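Local coordinates for dITP/XTP pyrophosphatase (Mycobacteroides abscessus, PDB 6WWD), which catalyses the hydrolysis of non-canonical purine nucleoside triphosphates such as dITP, XTP and ITP to their monophosphates and diphosphate, clearing them from the nucleotide pool, at the interface of chains A and B and the interface of chains A and C. Coordinates in Å, arbitrary orientation; residue numbers count along the deposited sequence, not the author numbering. Chains: chain A/B/C, dITP/XTP pyrophosphatase.

Contact 1: the interface of chains A and B. Residues chain A 43-45, 90; chain B 79, 112-113, 116.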
loop_
_atom_site.group_PDB
_atom_site.type_symbol
_atom_site.label_atom_id
_atom_site.label_comp_id
_atom_site.label_asym_id
_atom_site.label_seq_id
_atom_site.Cartn_x
_atom_site.Cartn_y
_atom_site.Cartn_z
ATOM N N PRO A 43 4.159 5.320 -21.144
ATOM C CA PRO A 43 4.699 4.102 -20.521
ATOM C C PRO A 43 4.145 3.873 -19.119
ATOM O O PRO A 43 3.771 4.807 -18.408
ATOM C CB PRO A 43 6.210 4.361 -20.480
ATOM C CG PRO A 43 6.340 5.839 -20.523
ATOM C CD PRO A 43 5.206 6.333 -21.372
ATOM N N GLU A 44 4.115 2.608 -18.716
ATOM C CA GLU A 44 3.449 2.196 -17.491
ATOM C C GLU A 44 4.446 1.926 -16.364
ATOM O O GLU A 44 5.471 1.272 -16.575
ATOM C CB GLU A 44 2.613 0.944 -17.754
ATOM C CG GLU A 44 1.534 1.110 -18.804
ATOM C CD GLU A 44 0.713 -0.148 -18.938
ATOM O OE1 GLU A 44 0.596 -0.862 -17.930
ATOM O OE2 GLU A 44 0.210 -0.442 -20.039
ATOM N N THR A 45 4.089 2.348 -15.147
ATOM C CA THR A 45 4.940 2.163 -13.976
ATOM C C THR A 45 4.118 1.645 -12.807
ATOM O O THR A 45 2.889 1.778 -12.773
ATOM C CB THR A 45 5.655 3.477 -13.544
ATOM O OG1 THR A 45 4.692 4.520 -13.311
ATOM C CG2 THR A 45 6.645 3.927 -14.582
ATOM N N ARG A 90 8.928 -6.464 -19.200
ATOM C CA ARG A 90 10.250 -5.877 -19.384
ATOM C C ARG A 90 11.042 -5.891 -18.082
ATOM O O ARG A 90 11.899 -5.045 -17.866
ATOM C CB ARG A 90 10.141 -4.455 -19.935
ATOM C CG ARG A 90 9.439 -3.425 -19.017
ATOM C CD ARG A 90 9.053 -2.192 -19.860
ATOM N NE ARG A 90 8.765 -0.969 -19.108
ATOM C CZ ARG A 90 7.583 -0.673 -18.569
ATOM N NH1 ARG A 90 6.565 -1.535 -18.649
ATOM N NH2 ARG A 90 7.426 0.486 -17.936
ATOM N N ALA B 79 8.461 4.395 -9.168
ATOM C CA ALA B 79 8.012 3.648 -10.342
ATOM C C ALA B 79 8.150 2.136 -10.171
ATOM O O ALA B 79 7.543 1.379 -10.936
ATOM C CB ALA B 79 8.788 4.105 -11.579
ATOM N N ILE B 112 11.019 5.912 -18.831
ATOM C CA ILE B 112 10.250 6.671 -17.854
ATOM C C ILE B 112 10.697 8.135 -17.878
ATOM O O ILE B 112 11.882 8.407 -17.642
ATOM C CB ILE B 112 10.392 6.070 -16.451
ATOM C CG1 ILE B 112 9.992 4.588 -16.493
ATOM C CG2 ILE B 112 9.538 6.842 -15.453
ATOM C CD1 ILE B 112 8.746 4.299 -17.345
ATOM N N PRO B 113 9.799 9.087 -18.108
ATOM C CA PRO B 113 10.218 10.496 -18.165
ATOM C C PRO B 113 10.607 11.015 -16.785
ATOM O O PRO B 113 10.115 10.532 -15.766
ATOM C CB PRO B 113 8.982 11.218 -18.713
ATOM C CG PRO B 113 7.831 10.314 -18.339
ATOM C CD PRO B 113 8.362 8.908 -18.378
ATOM N N ARG B 116 8.523 11.225 -13.559
ATOM C CA ARG B 116 8.059 10.029 -12.873
ATOM C C ARG B 116 9.212 9.180 -12.349
ATOM O O ARG B 116 9.000 8.021 -11.974
ATOM C CB ARG B 116 7.161 9.214 -13.805
ATOM C CG ARG B 116 6.026 10.045 -14.372
ATOM C CD ARG B 116 5.290 9.345 -15.508
ATOM N NE ARG B 116 4.904 7.976 -15.155
ATOM C CZ ARG B 116 4.547 7.059 -16.047
ATOM N NH1 ARG B 116 4.519 7.357 -17.349
ATOM N NH2 ARG B 116 4.211 5.844 -15.638
#
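The guanidinium group of B:Arg116 meets chain A edge first, with A:Pro43 O and A:Thr45 OG1 lying at its rim in plane. Its two terminal nitrogens converge end-on on the one carbonyl oxygen: B:Arg116 NH1 donates to A:Pro43 O at 2.9 Å and B:Arg116 NH2 to the same atom at 3.0 Å. Both reach the oxygen from the same face of the peptide, tilted from its plane by 27° and 31°. B:Arg116 NH2 also donates to the hydroxyl A:Thr45 OG1 at 2.7 Å, so this nitrogen bridges two acceptors, and the three bonds together should hold the rotation of the group. A bend at chi3 (50°) in the otherwise extended B:Arg116 chain turns its head toward the loop. Off one face of the guanidinium, beside NH2, lies the methyl A:Thr45 CG2. That methyl is wedged against B:Ile112 CD1, tightly packed at 3.5 Å, and it also meets B:Ala79 CB at 3.7 Å. A:Thr45 thus divides its two branches, hydroxyl to the arginine and methyl to the apolar groups, while A:Pro43 CB touches B:Ile112 CD1 from another side at 4.0 Å. Behind the loop, A:Arg90 NH2 donates to A:Glu44 O at 2.5 Å, in the carbonyl plane, and so braces the A:Glu44-A:Thr45 peptide. In chain A the gripped loop precedes helix 49-64, and A:Arg90 ends the 3-10 helix 85-90. Chain B contributes the 3-10 helix 78-80, just after strand 67-77, and the turn with 3-10 helix 114-116 that links helix 98-108 to strand 118-128; the two-fold interface repeats the patch with the chains exchanged.

Contact 2: the interface of chains A and C. Residues chain A 139, 185, 188-189; chain C 125, 135, 137, 199.
A:Gly139 and C:Val137 form an antiparallel beta bridge between the 134-145 strands of the two chains, while helix 175-191 of chain A presents A:Gly185, A:Leu188 and A:Ala189 to the strand of chain C. The patch is thus a strand-and-helix packing between two copies in the deposited assembly, within an interface that is not an exact two-fold. C:Val137 is its hub, and the two methyls address different parts of the helix. C:Val137 CG1, anti to the valine's own N (chi1 179°), packs on the backbone carbon A:Ala189 CA at 3.8 Å and reaches the methyl CB of the same residue. C:Val137 CG2 lies against A:Leu188 CB at 3.7 Å and, one turn back, near the carbonyl oxygen of A:Gly185. The absence of a side chain at A:Gly185 may ease the approach of this methyl to its carbonyl oxygen. C:Val137 CG2 also touches A:Gly139 CA at 4.0 Å, so a single methyl spans the join between the strand and the helix of chain A.

From the same helix, A:Leu188 forks over the chain C sheet. A chi2 of 179° sets CD1 anti to CA and sends this branch to C:Val135, the side chains passing at a slant. A:Leu188 CD1 lies 3.5 Å from the carbonyl C:Val135 O and also touches C:Val135 CG1. The other branch, A:Leu188 CD2, turns to the neighbouring strand 118-128 and meets C:Cys125 CB at 4.1 Å. These side-chain contacts are van der Waals packing of methyls on carbon and carbonyl groups. The helix also carries the predicted substrate-binding residues A:His183 and A:Arg184, so chain C may steady that part of the active site if this pairing exists in solution. At the opposite margin, C:Val199 CG1, from the C-terminal segment, lies 3.8 Å from A:Gly139 CA, directly on the strand backbone.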
loop_
_atom_site.group_PDB
_atom_site.type_symbol
_atom_site.label_atom_id
_atom_site.label_comp_id
_atom_site.label_asym_id
_atom_site.label_seq_id
_atom_site.Cartn_x
_atom_site.Cartn_y
_atom_site.Cartn_z
ATOM N N GLY A 139 -8.864 -9.769 -11.751
ATOM C CA GLY A 139 -8.842 -11.117 -11.199
ATOM C C GLY A 139 -7.412 -11.475 -10.842
ATOM O O GLY A 139 -6.476 -11.046 -11.529
ATOM N N GLY A 185 -12.600 -17.720 -13.211
ATOM C CA GLY A 185 -12.330 -16.297 -13.053
ATOM C C GLY A 185 -13.427 -15.431 -13.649
ATOM O O GLY A 185 -13.871 -14.456 -13.041
ATOM N N LEU A 188 -16.623 -15.734 -11.531
ATOM C CA LEU A 188 -16.557 -14.885 -10.345
ATOM C C LEU A 188 -16.786 -13.422 -10.706
ATOM O O LEU A 188 -17.441 -12.683 -9.957
ATOM C CB LEU A 188 -15.207 -15.057 -9.657
ATOM C CG LEU A 188 -14.967 -16.305 -8.827
ATOM C CD1 LEU A 188 -13.560 -16.247 -8.279
ATOM C CD2 LEU A 188 -15.983 -16.365 -7.693
ATOM N N ALA A 189 -16.222 -12.979 -11.834
ATOM C CA ALA A 189 -16.387 -11.594 -12.258
ATOM C C ALA A 189 -17.851 -11.274 -12.529
ATOM O O ALA A 189 -18.306 -10.158 -12.255
ATOM C CB ALA A 189 -15.547 -11.324 -13.507
ATOM N N CYS C 125 -15.080 -11.068 -4.808
ATOM C CA CYS C 125 -15.593 -12.435 -4.802
ATOM C C CYS C 125 -14.412 -13.381 -4.884
ATOM O O CYS C 125 -13.556 -13.221 -5.764
ATOM C CB CYS C 125 -16.525 -12.699 -5.988
ATOM S SG CYS C 125 -18.217 -12.143 -5.765
ATOM N N VAL C 135 -8.807 -18.229 -6.453
ATOM C CA VAL C 135 -8.996 -17.138 -7.396
ATOM C C VAL C 135 -9.829 -16.062 -6.714
ATOM O O VAL C 135 -10.849 -16.358 -6.082
ATOM C CB VAL C 135 -9.699 -17.604 -8.689
ATOM C CG1 VAL C 135 -9.892 -16.411 -9.628
ATOM C CG2 VAL C 135 -8.927 -18.741 -9.373
ATOM N N VAL C 137 -11.574 -12.074 -7.447
ATOM C CA VAL C 137 -11.907 -11.016 -8.391
ATOM C C VAL C 137 -12.474 -9.846 -7.596
ATOM O O VAL C 137 -13.119 -10.037 -6.563
ATOM C CB VAL C 137 -12.914 -11.505 -9.464
ATOM C CG1 VAL C 137 -13.278 -10.394 -10.452
ATOM C CG2 VAL C 137 -12.368 -12.706 -10.206
ATOM N N VAL C 199 -10.984 -10.426 -18.045
ATOM C CA VAL C 199 -10.298 -11.038 -16.906
ATOM C C VAL C 199 -9.970 -12.473 -17.312
ATOM O O VAL C 199 -10.820 -13.369 -17.228
ATOM C CB VAL C 199 -11.147 -10.976 -15.618
ATOM C CG1 VAL C 199 -10.585 -11.879 -14.531
ATOM C CG2 VAL C 199 -11.213 -9.560 -15.096
#

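The centres of contact 1 and contact 2 lie about 27 Å apart, and they draw on different residues of chain A, which thereby touches two partners at separate surfaces. In the sequence, strand 118-128, used by chain C in contact 2, follows the 114-116 turn used by chain B in contact 1. The centres lie about 11 Å (contact 1) and 12 Å (contact 2) from A:Asp72, the predicted proton acceptor, so both may border the active site. The deposited assembly holds four copies of this homodimeric protein; the two-fold A/B pairing fits a homodimer without proving it, whereas A/C is not an exact two-fold.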